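Local coordinates for 30S ribosomal protein S6 (Aquifex aeolicus, PDB 2J5A) that probably binds 16S ribosomal RNA together with bS18 as a structural component of the small ribosomal subunit, at residues Val13-Lys17 against Glu90-Trp95; Lys39-Leu44 against Val69-Asn75; Tyr45-Met51 against Ala64-Gln70. All coordinates share one frame; numbering follows the deposited sequence.

Interaction 1 of 3, residues Val13-Lys17 against Glu90-Trp95; sequences VFAVK and EDVIRW. With NA (sodium ion), chain B.
Ala15 faces two residues at once, Ile93 and Arg94, and so forms a classic beta bulge between the antiparallel strands 8-16 and 92-100, which make one margin of the S6 sheet. The evidence is in the bonding of Ala15 O: it takes a sound bond from Ile93 N (2.8 Å) but only a weak, bent one from Arg94 N (3.4 Å, 137°). In return Ala15 N donates to Arg94 O at 2.7 Å. Past the bulge Val16 pairs with Val92, whose carbonyl O binds sodium at 2.3 Å; Leu86, Lys87 and Asp89 supply further backbone oxygens. Beside the ion's loop, Lys17 closes the strand end. Its N donates to Asp91 O nearly in line with the C=O, and bends at chi3 (60°) and chi4 (139°) fold the chain across Ile93 CG2, bringing NZ to Glu90 O from above the carbonyl plane. A leucine here lacks the amine, which would probably leave Glu90 O without this donor and the charge of Asp91 less well balanced, although its own salt bridge is to Lys28. On the opposite face of the sheet from Phe14 and Val92, Ala15 CB rests 3.6 Å from Arg94 CB.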
loop_
_atom_site.group_PDB
_atom_site.type_symbol
_atom_site.label_atom_id
_atom_site.label_comp_id
_atom_site.label_asym_id
_atom_site.label_seq_id
_atom_site.Cartn_x
_atom_site.Cartn_y
_atom_site.Cartn_z
ATOM N N VAL A 13 -3.435 -1.031 0.761
ATOM C CA VAL A 13 -3.109 -1.695 2.004
ATOM C C VAL A 13 -2.305 -2.920 1.606
ATOM O O VAL A 13 -2.708 -3.657 0.712
ATOM C CB VAL A 13 -4.381 -2.160 2.779
ATOM C CG1 VAL A 13 -4.009 -2.880 4.060
ATOM C CG2 VAL A 13 -5.317 -1.013 3.068
ATOM N N PHE A 14 -1.165 -3.134 2.266
ATOM C CA PHE A 14 -0.341 -4.302 2.010
ATOM C C PHE A 14 0.274 -4.834 3.309
ATOM O O PHE A 14 0.403 -4.099 4.308
ATOM C CB PHE A 14 0.725 -4.001 0.954
ATOM C CG PHE A 14 1.703 -2.939 1.362
ATOM C CD1 PHE A 14 1.370 -1.607 1.284
ATOM C CD2 PHE A 14 2.968 -3.288 1.863
ATOM C CE1 PHE A 14 2.271 -0.635 1.660
ATOM C CE2 PHE A 14 3.867 -2.313 2.251
ATOM C CZ PHE A 14 3.527 -0.999 2.147
ATOM N N ALA A 15 0.621 -6.126 3.269
ATOM C CA ALA A 15 1.112 -6.875 4.422
ATOM C C ALA A 15 2.503 -7.395 4.118
ATOM O O ALA A 15 2.708 -8.061 3.106
ATOM C CB ALA A 15 0.187 -8.043 4.743
ATOM N N VAL A 16 3.453 -7.069 4.992
ATOM C CA VAL A 16 4.869 -7.442 4.827
ATOM C C VAL A 16 5.183 -8.673 5.683
ATOM O O VAL A 16 4.703 -8.776 6.815
ATOM C CB VAL A 16 5.773 -6.280 5.246
ATOM C CG1 VAL A 16 7.227 -6.686 5.232
ATOM C CG2 VAL A 16 5.513 -5.073 4.362
ATOM N N LYS A 17 5.989 -9.601 5.157
ATOM C CA LYS A 17 6.231 -10.857 5.883
ATOM C C LYS A 17 6.932 -10.550 7.213
ATOM O O LYS A 17 7.690 -9.573 7.305
ATOM C CB LYS A 17 6.950 -11.941 5.040
ATOM C CG LYS A 17 8.336 -11.605 4.550
ATOM C CD LYS A 17 9.054 -12.832 3.918
ATOM C CE LYS A 17 8.317 -13.434 2.710
ATOM N NZ LYS A 17 9.256 -13.827 1.564
ATOM N N GLU A 90 8.696 -10.215 -3.102
ATOM C CA GLU A 90 8.562 -11.445 -2.313
ATOM C C GLU A 90 8.310 -11.187 -0.830
ATOM O O GLU A 90 7.766 -12.044 -0.121
ATOM C CB GLU A 90 9.808 -12.331 -2.490
ATOM C CG GLU A 90 9.649 -13.373 -3.604
ATOM C CD GLU A 90 10.931 -14.136 -3.874
ATOM O OE1 GLU A 90 11.530 -14.648 -2.894
ATOM O OE2 GLU A 90 11.339 -14.206 -5.058
ATOM N N ASP A 91 8.729 -10.011 -0.378
ATOM C CA ASP A 91 8.535 -9.587 0.998
ATOM C C ASP A 91 7.088 -9.169 1.303
ATOM O O ASP A 91 6.697 -9.152 2.453
ATOM C CB ASP A 91 9.455 -8.413 1.317
ATOM C CG ASP A 91 10.936 -8.742 1.152
ATOM O OD1 ASP A 91 11.347 -9.919 1.364
ATOM O OD2 ASP A 91 11.694 -7.779 0.842
ATOM N N VAL A 92 6.306 -8.825 0.279
ATOM C CA VAL A 92 4.935 -8.360 0.456
ATOM C C VAL A 92 3.995 -9.499 0.189
ATOM O O VAL A 92 3.902 -9.978 -0.931
ATOM C CB VAL A 92 4.641 -7.177 -0.478
ATOM C CG1 VAL A 92 3.125 -6.832 -0.501
ATOM C CG2 VAL A 92 5.512 -5.985 -0.087
ATOM N N ILE A 93 3.300 -9.965 1.212
ATOM C CA ILE A 93 2.600 -11.235 1.100
ATOM C C ILE A 93 1.120 -11.015 0.910
ATOM O O ILE A 93 0.356 -11.956 0.763
ATOM C CB ILE A 93 2.919 -12.197 2.314
ATOM C CG1 ILE A 93 2.493 -11.591 3.671
ATOM C CG2 ILE A 93 4.416 -12.549 2.320
ATOM C CD1 ILE A 93 2.689 -12.542 4.875
ATOM N N ARG A 94 0.719 -9.755 0.923
ATOM C CA ARG A 94 -0.655 -9.389 0.706
ATOM C C ARG A 94 -0.741 -7.917 0.277
ATOM O O ARG A 94 -0.034 -7.060 0.805
ATOM C CB ARG A 94 -1.465 -9.650 1.972
ATOM C CG ARG A 94 -2.905 -9.803 1.657
ATOM C CD ARG A 94 -3.734 -9.948 2.874
ATOM N NE ARG A 94 -5.133 -9.922 2.497
ATOM C CZ ARG A 94 -6.139 -9.687 3.336
ATOM N NH1 ARG A 94 -5.923 -9.452 4.624
ATOM N NH2 ARG A 94 -7.377 -9.683 2.875
ATOM N N TRP A 95 -1.587 -7.645 -0.712
ATOM C CA TRP A 95 -1.727 -6.304 -1.276
ATOM C C TRP A 95 -3.181 -6.095 -1.698
ATOM O O TRP A 95 -3.836 -7.028 -2.154
ATOM C CB TRP A 95 -0.722 -6.074 -2.428
ATOM C CG TRP A 95 -0.817 -7.051 -3.533
ATOM C CD1 TRP A 95 -1.435 -6.864 -4.727
ATOM C CD2 TRP A 95 -0.311 -8.395 -3.544
ATOM N NE1 TRP A 95 -1.341 -8.002 -5.490
ATOM C CE2 TRP A 95 -0.657 -8.957 -4.785
ATOM C CE3 TRP A 95 0.409 -9.171 -2.630
ATOM C CZ2 TRP A 95 -0.330 -10.258 -5.132
ATOM C CZ3 TRP A 95 0.755 -10.485 -2.983
ATOM C CH2 TRP A 95 0.388 -11.008 -4.222
HETATM NA NA NA B . 4.415 -10.004 -3.189
HETATM O O HOH W 1 4.353 -12.131 -3.247
#

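Interaction 2 of 3, residues Lys39-Leu44 against Val69-Asn75; sequences KGGEIL and VQFKTEN
Ile43 packs tightly on Val69: Ile43 CG2 and CD1 each lie 3.6 Å from the single methyl Val69 CG2, the two side chains crossing at about a right angle. With chi1 setting CG1 anti to the carbonyl carbon, the turn at chi2 (-68°) brings CD1 near Phe71 CB as well. Ile36 of helix 22-38 touches Ile43, Val69 and Phe71, which places this face against the helical layer. The other face is looser and meets solvent, Glu42 being exposed and Lys72 partly so. There the two run side by side in the same direction, yet Glu42 OE2 and Lys72 NZ stay 4.2 Å apart, beyond a salt bridge. The Leu44 side chain crosses the same lysine at about a right angle, its CD2 3.7 Å from Lys72 CE. Strands 41-53 and 63-73 form an antiparallel beta hairpin, and Glu42 and Lys72 are a hydrogen-bonded pair within it, Glu42 N reaching Lys72 O in the carbonyl plane at 2.8 Å. Toward Lys39 and Asn75, side chains take over from the backbone pairing. Thr73 OG1 donates to Gly40 O from above the carbonyl plane and accepts from Asn75 N (3.0 Å), an ST turn; a water bridges Gly40 O and Glu74 N. Asn75 ND2 donates to Lys39 O at 2.7 Å, nearly straight at 166° and close to the planes of both the carbonyl and its own amide, while its OD1 accepts from Gln77 N.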
loop_
_atom_site.group_PDB
_atom_site.type_symbol
_atom_site.label_atom_id
_atom_site.label_comp_id
_atom_site.label_asym_id
_atom_site.label_seq_id
_atom_site.Cartn_x
_atom_site.Cartn_y
_atom_site.Cartn_z
ATOM N N LYS A 39 5.430 7.398 -9.976
ATOM C CA LYS A 39 4.506 7.153 -11.075
ATOM C C LYS A 39 3.446 8.247 -11.266
ATOM O O LYS A 39 2.522 8.087 -12.058
ATOM C CB LYS A 39 3.847 5.781 -10.912
ATOM C CG LYS A 39 4.824 4.630 -10.776
ATOM C CD LYS A 39 5.196 4.030 -12.107
ATOM C CE LYS A 39 6.227 2.924 -11.939
ATOM N NZ LYS A 39 6.161 1.918 -13.062
ATOM N N GLY A 40 3.609 9.366 -10.567
ATOM C CA GLY A 40 2.719 10.518 -10.692
ATOM C C GLY A 40 1.624 10.553 -9.636
ATOM O O GLY A 40 0.553 11.129 -9.866
ATOM N N GLY A 41 1.882 9.945 -8.480
ATOM C CA GLY A 41 0.902 9.928 -7.404
ATOM C C GLY A 41 1.318 10.830 -6.266
ATOM O O GLY A 41 2.491 10.921 -5.951
ATOM N N GLU A 42 0.352 11.491 -5.642
ATOM C CA GLU A 42 0.630 12.319 -4.475
ATOM C C GLU A 42 0.111 11.611 -3.243
ATOM O O GLU A 42 -1.068 11.295 -3.172
ATOM C CB GLU A 42 -0.030 13.688 -4.600
ATOM C CG GLU A 42 0.394 14.659 -3.508
ATOM C CD GLU A 42 -0.173 16.049 -3.705
ATOM O OE1 GLU A 42 0.062 16.657 -4.776
ATOM O OE2 GLU A 42 -0.844 16.540 -2.775
ATOM N N ILE A 43 0.998 11.371 -2.284
ATOM C CA ILE A 43 0.648 10.703 -1.036
ATOM C C ILE A 43 -0.132 11.682 -0.154
ATOM O O ILE A 43 0.385 12.736 0.212
ATOM C CB ILE A 43 1.900 10.203 -0.261
ATOM C CG1 ILE A 43 2.768 9.278 -1.141
ATOM C CG2 ILE A 43 1.488 9.494 1.039
ATOM C CD1 ILE A 43 2.140 7.916 -1.503
ATOM N N LEU A 44 -1.369 11.305 0.177
ATOM C CA LEU A 44 -2.284 12.126 0.961
ATOM C C LEU A 44 -2.375 11.708 2.416
ATOM O O LEU A 44 -2.755 12.504 3.267
ATOM C CB LEU A 44 -3.693 12.046 0.366
ATOM C CG LEU A 44 -3.850 12.399 -1.118
ATOM C CD1 LEU A 44 -5.291 12.222 -1.497
ATOM C CD2 LEU A 44 -3.392 13.829 -1.415
ATOM N N VAL A 69 -1.735 3.334 2.725
ATOM C CA VAL A 69 -1.429 4.637 2.114
ATOM C C VAL A 69 -2.582 5.070 1.172
ATOM O O VAL A 69 -3.173 4.249 0.454
ATOM C CB VAL A 69 -0.017 4.639 1.418
ATOM C CG1 VAL A 69 -0.021 3.863 0.135
ATOM C CG2 VAL A 69 0.494 6.081 1.173
ATOM N N GLN A 70 -2.942 6.345 1.246
ATOM C CA GLN A 70 -3.881 6.936 0.300
ATOM C C GLN A 70 -3.122 7.913 -0.562
ATOM O O GLN A 70 -2.132 8.539 -0.121
ATOM C CB GLN A 70 -5.048 7.648 0.982
ATOM C CG GLN A 70 -5.820 6.790 1.969
ATOM C CD GLN A 70 -6.908 7.575 2.663
ATOM O OE1 GLN A 70 -6.772 8.777 2.868
ATOM N NE2 GLN A 70 -8.008 6.900 3.011
ATOM N N PHE A 71 -3.554 7.998 -1.806
ATOM C CA PHE A 71 -2.879 8.830 -2.775
ATOM C C PHE A 71 -3.841 9.242 -3.882
ATOM O O PHE A 71 -4.920 8.654 -4.041
ATOM C CB PHE A 71 -1.633 8.123 -3.328
ATOM C CG PHE A 71 -1.925 6.892 -4.159
ATOM C CD1 PHE A 71 -2.093 5.655 -3.558
ATOM C CD2 PHE A 71 -1.983 6.968 -5.543
ATOM C CE1 PHE A 71 -2.351 4.515 -4.318
ATOM C CE2 PHE A 71 -2.249 5.837 -6.323
ATOM C CZ PHE A 71 -2.427 4.601 -5.699
ATOM N N LYS A 72 -3.459 10.299 -4.600
ATOM C CA LYS A 72 -4.216 10.769 -5.758
ATOM C C LYS A 72 -3.312 10.773 -6.984
ATOM O O LYS A 72 -2.103 10.931 -6.870
ATOM C CB LYS A 72 -4.860 12.137 -5.498
ATOM C CG LYS A 72 -3.915 13.314 -5.234
ATOM C CD LYS A 72 -4.740 14.621 -5.085
ATOM C CE LYS A 72 -3.950 15.800 -4.525
ATOM N NZ LYS A 72 -4.890 16.863 -4.003
ATOM N N THR A 73 -3.889 10.544 -8.153
ATOM C CA THR A 73 -3.100 10.523 -9.387
ATOM C C THR A 73 -3.976 10.687 -10.620
ATOM O O THR A 73 -5.138 10.287 -10.621
ATOM C CB THR A 73 -2.322 9.193 -9.557
ATOM O OG1 THR A 73 -1.399 9.308 -10.648
ATOM C CG2 THR A 73 -3.266 8.041 -9.843
ATOM N N GLU A 74 -3.389 11.247 -11.671
ATOM C CA GLU A 74 -4.027 11.279 -12.997
ATOM C C GLU A 74 -3.586 10.078 -13.860
ATOM O O GLU A 74 -4.120 9.857 -14.953
ATOM C CB GLU A 74 -3.770 12.637 -13.680
ATOM C CG GLU A 74 -4.111 13.821 -12.739
ATOM C CD GLU A 74 -4.744 15.035 -13.430
ATOM O OE1 GLU A 74 -5.854 14.918 -14.011
ATOM O OE2 GLU A 74 -4.147 16.133 -13.336
ATOM N N ASN A 75 -2.647 9.280 -13.331
ATOM C CA ASN A 75 -2.130 8.100 -14.005
ATOM C C ASN A 75 -3.054 6.901 -13.829
ATOM O O ASN A 75 -3.067 6.264 -12.764
ATOM C CB ASN A 75 -0.752 7.774 -13.441
ATOM C CG ASN A 75 0.004 6.776 -14.282
ATOM O OD1 ASN A 75 -0.584 6.041 -15.084
ATOM N ND2 ASN A 75 1.327 6.744 -14.105
HETATM O O HOH W 2 -0.838 11.886 -12.451
#

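Interaction 3 of 3, residues Tyr45-Met51 against Ala64-Gln70; sequences YEEDWGM and ARYFLVQ
Asp48 and Arg65 meet with carboxylate and guanidinium nearly coplanar, 21° between planes, across the antiparallel beta hairpin of strands 41-53 and 63-73. The grip is side-on: Arg65 NE reaches Asp48 OD1 and Arg65 NH2 reaches Asp48 OD2, each on the syn lone pair and the second bond nearly straight at 2.9 Å and 174°. The arginine chain is bent at chi2 (58°), which brings its CD against Gly50 and puts the edge of its guanidinium against the carboxylate, the two side chains crossing at about a right angle. Further salt bridges, Arg65 to Glu22 and Asp48 to Lys26, tie the pair to helix 22-38 and its start. Phe67 runs beside Asp48 in the same direction, its ring tilted from the carboxylate plane and CE1 3.4 Å from OD2; the same ring stacks on Phe29 of the helix. Met51 also crosses Arg65, SD against CB. On the reverse face Glu47 and Leu68 lie side by side, with Glu47 OE1 3.7 Å from Leu68 CD1. Trp49 NE1, its partner close to the indole plane, donates to Glu47 OE1 from above the carboxylate plane. Tyr45 turns its ring obliquely to the Gln70 amide, whose OE1 lies 3.4 Å from Tyr45 CB and accepts from Lys106 N, while Gln70 NE2 donates to Glu11 OE1 of strand 8-16. Paired backbone bonds join Glu47 and Leu68. Asp48 OD1 is shared by a second donor, Gly50 N at 2.8 Å on the anti side, closing an Asx turn.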
loop_
_atom_site.group_PDB
_atom_site.type_symbol
_atom_site.label_atom_id
_atom_site.label_comp_id
_atom_site.label_asym_id
_atom_site.label_seq_id
_atom_site.Cartn_x
_atom_site.Cartn_y
_atom_site.Cartn_z
ATOM N N TYR A 45 -2.065 10.450 2.702
ATOM C CA TYR A 45 -2.321 9.901 4.014
ATOM C C TYR A 45 -1.649 8.543 4.152
ATOM O O TYR A 45 -1.391 7.858 3.151
ATOM C CB TYR A 45 -3.828 9.770 4.222
ATOM C CG TYR A 45 -4.217 9.276 5.583
ATOM C CD1 TYR A 45 -4.115 10.097 6.699
ATOM C CD2 TYR A 45 -4.658 7.981 5.762
ATOM C CE1 TYR A 45 -4.472 9.639 7.948
ATOM C CE2 TYR A 45 -5.019 7.516 7.002
ATOM C CZ TYR A 45 -4.932 8.344 8.088
ATOM O OH TYR A 45 -5.304 7.860 9.321
ATOM N N GLU A 46 -1.353 8.175 5.393
ATOM C CA GLU A 46 -0.687 6.930 5.684
ATOM C C GLU A 46 -0.921 6.506 7.117
ATOM O O GLU A 46 -1.001 7.349 8.002
ATOM C CB GLU A 46 0.813 7.036 5.371
ATOM C CG GLU A 46 1.661 7.875 6.325
ATOM C CD GLU A 46 3.063 8.139 5.763
ATOM O OE1 GLU A 46 3.211 9.071 4.949
ATOM O OE2 GLU A 46 4.009 7.400 6.107
ATOM N N GLU A 47 -1.056 5.190 7.318
ATOM C CA GLU A 47 -1.222 4.564 8.632
ATOM C C GLU A 47 -0.279 3.346 8.716
ATOM O O GLU A 47 -0.155 2.566 7.752
ATOM C CB GLU A 47 -2.682 4.097 8.830
ATOM C CG GLU A 47 -3.633 5.155 9.395
ATOM C CD GLU A 47 -5.113 4.815 9.272
ATOM O OE1 GLU A 47 -5.494 3.764 8.689
ATOM O OE2 GLU A 47 -5.926 5.636 9.757
ATOM N N ASP A 48 0.355 3.187 9.876
ATOM C CA ASP A 48 1.066 1.983 10.229
ATOM C C ASP A 48 0.181 1.224 11.191
ATOM O O ASP A 48 -0.193 1.748 12.224
ATOM C CB ASP A 48 2.374 2.336 10.904
ATOM C CG ASP A 48 3.262 1.139 11.141
ATOM O OD1 ASP A 48 2.780 -0.024 11.183
ATOM O OD2 ASP A 48 4.467 1.391 11.304
ATOM N N TRP A 49 -0.178 0.001 10.838
ATOM C CA TRP A 49 -1.078 -0.798 11.645
ATOM C C TRP A 49 -0.315 -1.834 12.448
ATOM O O TRP A 49 -0.922 -2.625 13.159
ATOM C CB TRP A 49 -2.144 -1.462 10.747
ATOM C CG TRP A 49 -3.209 -0.502 10.435
ATOM C CD1 TRP A 49 -3.205 0.433 9.439
ATOM C CD2 TRP A 49 -4.420 -0.304 11.168
ATOM N NE1 TRP A 49 -4.336 1.193 9.502
ATOM C CE2 TRP A 49 -5.107 0.762 10.551
ATOM C CE3 TRP A 49 -4.990 -0.919 12.292
ATOM C CZ2 TRP A 49 -6.334 1.218 11.005
ATOM C CZ3 TRP A 49 -6.205 -0.460 12.744
ATOM C CH2 TRP A 49 -6.866 0.596 12.100
ATOM N N GLY A 50 1.016 -1.836 12.339
ATOM C CA GLY A 50 1.823 -2.777 13.080
ATOM C C GLY A 50 1.555 -4.229 12.763
ATOM O O GLY A 50 0.969 -4.571 11.725
ATOM N N MET A 51 2.013 -5.097 13.663
ATOM C CA MET A 51 1.900 -6.546 13.484
ATOM C C MET A 51 0.476 -6.980 13.762
ATOM O O MET A 51 -0.118 -6.579 14.773
ATOM C CB MET A 51 2.868 -7.290 14.421
ATOM C CG MET A 51 4.336 -6.921 14.244
ATOM S SD MET A 51 4.956 -7.109 12.537
ATOM C CE MET A 51 4.683 -8.847 12.205
ATOM N N ALA A 64 1.609 -10.631 10.159
ATOM C CA ALA A 64 2.231 -9.787 9.129
ATOM C C ALA A 64 2.196 -8.317 9.515
ATOM O O ALA A 64 1.386 -7.916 10.328
ATOM C CB ALA A 64 1.533 -10.000 7.778
ATOM N N ARG A 65 3.072 -7.522 8.910
ATOM C CA ARG A 65 3.102 -6.085 9.147
ATOM C C ARG A 65 2.248 -5.318 8.106
ATOM O O ARG A 65 2.548 -5.343 6.902
ATOM C CB ARG A 65 4.546 -5.577 9.117
ATOM C CG ARG A 65 4.667 -4.071 9.303
ATOM C CD ARG A 65 4.043 -3.597 10.610
ATOM N NE ARG A 65 4.589 -2.299 10.972
ATOM C CZ ARG A 65 5.758 -2.120 11.590
ATOM N NH1 ARG A 65 6.511 -3.152 11.942
ATOM N NH2 ARG A 65 6.164 -0.893 11.865
ATOM N N TYR A 66 1.223 -4.615 8.594
ATOM C CA TYR A 66 0.270 -3.919 7.750
ATOM C C TYR A 66 0.536 -2.444 7.695
ATOM O O TYR A 66 0.642 -1.795 8.731
ATOM C CB TYR A 66 -1.165 -4.128 8.251
ATOM C CG TYR A 66 -1.816 -5.420 7.797
ATOM C CD1 TYR A 66 -1.685 -6.575 8.542
ATOM C CD2 TYR A 66 -2.571 -5.474 6.650
ATOM C CE1 TYR A 66 -2.278 -7.766 8.151
ATOM C CE2 TYR A 66 -3.178 -6.655 6.249
ATOM C CZ TYR A 66 -3.024 -7.796 7.016
ATOM O OH TYR A 66 -3.613 -8.969 6.647
ATOM N N PHE A 67 0.619 -1.927 6.467
ATOM C CA PHE A 67 0.663 -0.503 6.193
ATOM C C PHE A 67 -0.512 -0.114 5.280
ATOM O O PHE A 67 -1.008 -0.928 4.513
ATOM C CB PHE A 67 1.976 -0.094 5.503
ATOM C CG PHE A 67 3.221 -0.331 6.322
ATOM C CD1 PHE A 67 3.584 0.549 7.330
ATOM C CD2 PHE A 67 4.060 -1.403 6.047
ATOM C CE1 PHE A 67 4.706 0.353 8.059
ATOM C CE2 PHE A 67 5.213 -1.597 6.787
ATOM C CZ PHE A 67 5.527 -0.722 7.809
ATOM N N LEU A 68 -0.897 1.160 5.339
ATOM C CA LEU A 68 -1.970 1.728 4.520
ATOM C C LEU A 68 -1.526 3.084 4.022
ATOM O O LEU A 68 -1.015 3.888 4.808
ATOM C CB LEU A 68 -3.261 1.897 5.352
ATOM C CG LEU A 68 -4.535 2.434 4.677
ATOM C CD1 LEU A 68 -5.747 1.939 5.443
ATOM C CD2 LEU A 68 -4.558 3.972 4.529
ATOM N N VAL A 69 -1.735 3.334 2.725
ATOM C CA VAL A 69 -1.429 4.637 2.114
ATOM C C VAL A 69 -2.582 5.070 1.172
ATOM O O VAL A 69 -3.173 4.249 0.454
ATOM C CB VAL A 69 -0.017 4.639 1.418
ATOM C CG1 VAL A 69 -0.021 3.863 0.135
ATOM C CG2 VAL A 69 0.494 6.081 1.173
ATOM N N GLN A 70 -2.942 6.345 1.246
ATOM C CA GLN A 70 -3.881 6.936 0.300
ATOM C C GLN A 70 -3.122 7.913 -0.562
ATOM O O GLN A 70 -2.132 8.539 -0.121
ATOM C CB GLN A 70 -5.048 7.648 0.982
ATOM C CG GLN A 70 -5.820 6.790 1.969
ATOM C CD GLN A 70 -6.908 7.575 2.663
ATOM O OE1 GLN A 70 -6.772 8.777 2.868
ATOM N NE2 GLN A 70 -8.008 6.900 3.011
#

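Overall arrangement
All three contacts lie in one antiparallel sheet of order 41-53, 63-73, 8-16, 92-100. Interactions 2 and 3 are successive lengths of the same hairpin, with centres about 16 Å apart, sharing Val69 and Gln70. Interaction 1 is built on the other two strands and joins interaction 3 directly: Val16 N lies 2.7 Å from Arg65 O, and Phe14 O 3.1 Å from Phe67 N, both probable hydrogen bonds. Their centres are about 11 Å apart. Interactions 1 and 2 do not touch, their centres being about 19 Å apart on opposite sides of the chain's centre. Sodium belongs to interaction 1; the side chain of Ala64 in interaction 3 is about 11 Å from the ion.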